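Side-chain contacts in nitronate monooxygenase family protein (PDB 4QIT), which oxidatively denitrifies alkyl nitronates, with the toxin propionate 3-nitronate as its best substrate, using molecular oxygen and an FMN cofactor: residues 341-344 against 345-348; 90-93 against 94-98. The protein carries 1 engineered substitution. All coordinates share one frame; numbering follows the deposited sequence.

Contact 1. Residues 341-344 against 345-348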
loop_
_atom_site.group_PDB
_atom_site.type_symbol
_atom_site.label_atom_id
_atom_site.label_comp_id
_atom_site.label_asym_id
_atom_site.label_seq_id
_atom_site.Cartn_x
_atom_site.Cartn_y
_atom_site.Cartn_z
ATOM N N GLU A 341 11.693 -20.550 5.994
ATOM C CA GLU A 341 13.122 -20.855 5.894
ATOM C C GLU A 341 13.299 -22.208 5.220
ATOM O O GLU A 341 13.151 -23.251 5.868
ATOM C CB GLU A 341 13.765 -20.886 7.284
ATOM C CG GLU A 341 15.265 -21.199 7.266
ATOM C CD GLU A 341 15.900 -21.096 8.638
ATOM O OE1 GLU A 341 15.185 -21.280 9.645
ATOM O OE2 GLU A 341 17.117 -20.827 8.716
ATOM N N LEU A 342 13.607 -22.192 3.924
ATOM C CA LEU A 342 13.754 -23.421 3.147
ATOM C C LEU A 342 14.901 -23.275 2.161
ATOM O O LEU A 342 15.209 -22.167 1.743
ATOM C CB LEU A 342 12.476 -23.689 2.353
ATOM C CG LEU A 342 11.160 -23.899 3.098
ATOM C CD1 LEU A 342 10.001 -23.872 2.111
ATOM C CD2 LEU A 342 11.176 -25.228 3.829
ATOM N N PRO A 343 15.546 -24.392 1.781
ATOM C CA PRO A 343 16.449 -24.350 0.624
ATOM C C PRO A 343 15.696 -23.757 -0.560
ATOM O O PRO A 343 14.507 -24.046 -0.738
ATOM C CB PRO A 343 16.759 -25.832 0.368
ATOM C CG PRO A 343 16.605 -26.471 1.712
ATOM C CD PRO A 343 15.462 -25.742 2.376
ATOM N N ALA A 344 16.368 -22.917 -1.339
ATOM C CA ALA A 344 15.681 -22.161 -2.380
ATOM C C ALA A 344 14.963 -23.016 -3.415
ATOM O O ALA A 344 13.863 -22.666 -3.850
ATOM C CB ALA A 344 16.643 -21.187 -3.046
ATOM N N ALA A 345 15.566 -24.142 -3.795
ATOM C CA ALA A 345 14.924 -25.052 -4.732
ATOM C C ALA A 345 13.632 -25.618 -4.135
ATOM O O ALA A 345 12.608 -25.686 -4.824
ATOM C CB ALA A 345 15.875 -26.174 -5.123
ATOM N N GLU A 346 13.674 -26.007 -2.860
ATOM C CA GLU A 346 12.459 -26.454 -2.171
ATOM C C GLU A 346 11.417 -25.339 -2.093
ATOM O O GLU A 346 10.225 -25.583 -2.281
ATOM C CB GLU A 346 12.753 -26.999 -0.765
ATOM C CG GLU A 346 11.487 -27.509 -0.045
ATOM C CD GLU A 346 11.740 -28.084 1.349
ATOM O OE1 GLU A 346 12.916 -28.291 1.739
ATOM O OE2 GLU A 346 10.744 -28.338 2.067
ATOM N N LEU A 347 11.852 -24.117 -1.814
ATOM C CA LEU A 347 10.891 -23.024 -1.771
ATOM C C LEU A 347 10.237 -22.816 -3.142
ATOM O O LEU A 347 9.018 -22.683 -3.226
ATOM C CB LEU A 347 11.525 -21.733 -1.240
ATOM C CG LEU A 347 10.592 -20.521 -1.266
ATOM C CD1 LEU A 347 9.357 -20.737 -0.392
ATOM C CD2 LEU A 347 11.328 -19.257 -0.836
ATOM N N LEU A 348 11.035 -22.799 -4.207
ATOM C CA LEU A 348 10.484 -22.677 -5.552
ATOM C C LEU A 348 9.452 -23.786 -5.827
ATOM O O LEU A 348 8.321 -23.508 -6.244
ATOM C CB LEU A 348 11.611 -22.656 -6.594
ATOM C CG LEU A 348 11.321 -22.066 -7.975
ATOM C CD1 LEU A 348 10.452 -22.991 -8.827
ATOM C CD2 LEU A 348 10.673 -20.672 -7.857
#
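L342 lays one methyl on the carboxylate of E346 and the other on L347. L342 CD2 lies 3.6 Å from E346 OE2. On the other branch, L342 CD1 meets L347 CD1 at 4.1 Å. Both partner chains cross L342 at about a right angle. With CG beside the backbone N (chi1 -61°), the branched end of L342 lies over the first turn of the helix; chi2 (169°) then sets its two methyls on different partners. E346 is fully extended. This brings its carboxylate alongside both L342 and P343; E346 OE1 is 3.7 Å from P343 CD. The proline ring and the glutamate run side by side.

P343 is the N-cap of helix 344-355. L342 is therefore the residue before the cap and L347 the fourth residue of the helix, so their contact is a hydrophobic staple. The first helical bonds start here. L347 N donates to P343 O at 2.9 Å, with an N-H...O angle of 158°. L348 N donates to A344 O, also at 2.9 Å. The proline has no polar side-chain atom to cap the helix. Instead, E253 OE1 accepts a bond from A344 N. A344 is buried against L34, A37 and V38 of helix 32-41, and L347 rests on C251. The L347 side chain is about 10 Å from the bound FMN and about 6 Å from the side chain of M244, which probably contributes to the FMN site. The E346 carboxylate lies at the N-terminal end of the helix, where the helix dipole would probably favour its negative charge.

Contact 2. Residues 90-93 against 94-98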
loop_
_atom_site.group_PDB
_atom_site.type_symbol
_atom_site.label_atom_id
_atom_site.label_comp_id
_atom_site.label_asym_id
_atom_site.label_seq_id
_atom_site.Cartn_x
_atom_site.Cartn_y
_atom_site.Cartn_z
ATOM N N ARG A 90 29.341 16.858 4.958
ATOM C CA ARG A 90 30.071 17.156 6.184
ATOM C C ARG A 90 29.101 17.370 7.345
ATOM O O ARG A 90 29.315 16.856 8.440
ATOM C CB ARG A 90 30.954 18.392 5.983
ATOM C CG ARG A 90 31.875 18.720 7.148
ATOM C CD ARG A 90 32.860 19.802 6.729
ATOM N NE ARG A 90 33.608 20.364 7.850
ATOM C CZ ARG A 90 34.660 21.166 7.709
ATOM N NH1 ARG A 90 35.091 21.483 6.495
ATOM N NH2 ARG A 90 35.287 21.639 8.779
ATOM N N ALA A 91 28.025 18.116 7.091
ATOM C CA ALA A 91 27.015 18.369 8.113
ATOM C C ALA A 91 26.310 17.077 8.548
ATOM O O ALA A 91 25.972 16.907 9.726
ATOM C CB ALA A 91 26.001 19.405 7.622
ATOM N N TRP A 92 26.088 16.175 7.591
ATOM C CA TRP A 92 25.443 14.905 7.889
ATOM C C TRP A 92 26.341 14.051 8.784
ATOM O O TRP A 92 25.882 13.503 9.791
ATOM C CB TRP A 92 25.093 14.164 6.597
ATOM C CG TRP A 92 24.245 12.956 6.846
ATOM C CD1 TRP A 92 24.626 11.643 6.787
ATOM C CD2 TRP A 92 22.864 12.957 7.207
ATOM N NE1 TRP A 92 23.562 10.827 7.094
ATOM C CE2 TRP A 92 22.466 11.614 7.359
ATOM C CE3 TRP A 92 21.923 13.972 7.427
ATOM C CZ2 TRP A 92 21.165 11.254 7.714
ATOM C CZ3 TRP A 92 20.630 13.616 7.779
ATOM C CH2 TRP A 92 20.263 12.266 7.924
ATOM N N LEU A 93 27.614 13.940 8.409
ATOM C CA LEU A 93 28.594 13.222 9.218
ATOM C C LEU A 93 28.707 13.802 10.631
ATOM O O LEU A 93 28.738 13.057 11.606
ATOM C CB LEU A 93 29.954 13.229 8.522
ATOM C CG LEU A 93 29.998 12.398 7.237
ATOM C CD1 LEU A 93 31.240 12.720 6.417
ATOM C CD2 LEU A 93 29.956 10.918 7.581
ATOM N N ASP A 94 28.745 15.130 10.744
ATOM C CA ASP A 94 28.815 15.762 12.062
ATOM C C ASP A 94 27.611 15.377 12.922
ATOM O O ASP A 94 27.737 15.133 14.129
ATOM C CB ASP A 94 28.890 17.288 11.931
ATOM C CG ASP A 94 30.232 17.772 11.409
ATOM O OD1 ASP A 94 31.184 16.965 11.319
ATOM O OD2 ASP A 94 30.335 18.977 11.099
ATOM N N TYR A 95 26.441 15.333 12.292
ATOM C CA TYR A 95 25.212 14.918 12.956
ATOM C C TYR A 95 25.286 13.477 13.461
ATOM O O TYR A 95 24.777 13.167 14.542
ATOM C CB TYR A 95 24.010 15.089 12.019
ATOM C CG TYR A 95 22.694 14.702 12.656
ATOM C CD1 TYR A 95 22.095 15.520 13.607
ATOM C CD2 TYR A 95 22.051 13.522 12.310
ATOM C CE1 TYR A 95 20.893 15.167 14.202
ATOM C CE2 TYR A 95 20.846 13.162 12.898
ATOM C CZ TYR A 95 20.277 13.991 13.842
ATOM O OH TYR A 95 19.083 13.642 14.428
ATOM N N LEU A 96 25.927 12.602 12.685
ATOM C CA LEU A 96 26.045 11.184 13.036
ATOM C C LEU A 96 27.145 10.910 14.063
ATOM O O LEU A 96 27.246 9.798 14.582
ATOM C CB LEU A 96 26.307 10.337 11.780
ATOM C CG LEU A 96 25.152 9.923 10.851
ATOM C CD1 LEU A 96 24.185 11.035 10.545
ATOM C CD2 LEU A 96 25.690 9.293 9.558
ATOM N N LYS A 97 27.960 11.917 14.353
ATOM C CA LYS A 97 29.139 11.745 15.211
ATOM C C LYS A 97 28.889 11.018 16.548
ATOM O O LYS A 97 29.663 10.128 16.918
ATOM C CB LYS A 97 29.807 13.106 15.434
ATOM C CG LYS A 97 31.297 13.057 15.653
ATOM C CD LYS A 97 31.892 14.436 15.408
ATOM C CE LYS A 97 33.401 14.377 15.293
ATOM N NZ LYS A 97 33.867 14.891 13.967
ATOM N N PRO A 98 27.810 11.373 17.274
ATOM C CA PRO A 98 27.592 10.661 18.541
ATOM C C PRO A 98 27.302 9.168 18.372
ATOM O O PRO A 98 27.660 8.382 19.251
ATOM C CB PRO A 98 26.365 11.366 19.132
ATOM C CG PRO A 98 26.375 12.718 18.516
ATOM C CD PRO A 98 26.869 12.498 17.119
#
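The ring of W92 swings out with CG anti to the backbone N (chi1 -171°), while L96, with chi1 at -81°, brings its CD1 against one face of it. L96 CD1 lies 3.7 Å from the centroid of the W92 five-membered ring and 18° off its normal. This is a CH-pi contact. L96 CD2 also touches the indole, 3.6 Å from W92 NE1. L96 CD1 is in addition 3.1 Å from W92 O, so this methyl is packed closely against both the carbonyl and the ring. Y95 has its ring obliquely beside the indole; the centroids of the W92 six-membered ring and the Y95 ring are 5.9 Å apart.

The segments are successive turns of helix 86-101. D94 N, Y95 N and L96 N bond to the carbonyls of R90, A91 and W92. L96 N has a second, weak bond to L93 O. K97 N bonds to D94 O. P98 has no N-H to give, and the helix kinks there. Outside the helix, W92 packs on L302 and P303, and Y95 on V299 and P300. L93 and L96 lie on A311 of helix 307-320.

On the exposed side, R90 NE and D94 OD2 are 4.8 Å apart. The opposite charges are not in contact, so their attraction is probably modest. The side-chain contact probably rests mainly on dispersion and CH-pi attraction between the L96 methyls and the indole.

Overall arrangement
Contact 2 comes first along the chain, on helix 86-101, which follows strand 72-77 of the TIM barrel. Contact 1 comes near the C terminus, where the loop after helix 307-320 enters helix 344-355. Each joins two consecutive segments, so neither closes a long loop, and the two lie in series without nesting or crossing. The centres of contacts 1 and 2 are about 42 Å apart, on opposite sides of the chain's centre. Helix 307-320 falls between them in sequence. It packs against contact 2, together with the loop just before it. Contact 1 instead ties the start of the last helix to helix 32-41, closer to the flavin, while contact 2 is remote from the flavin site.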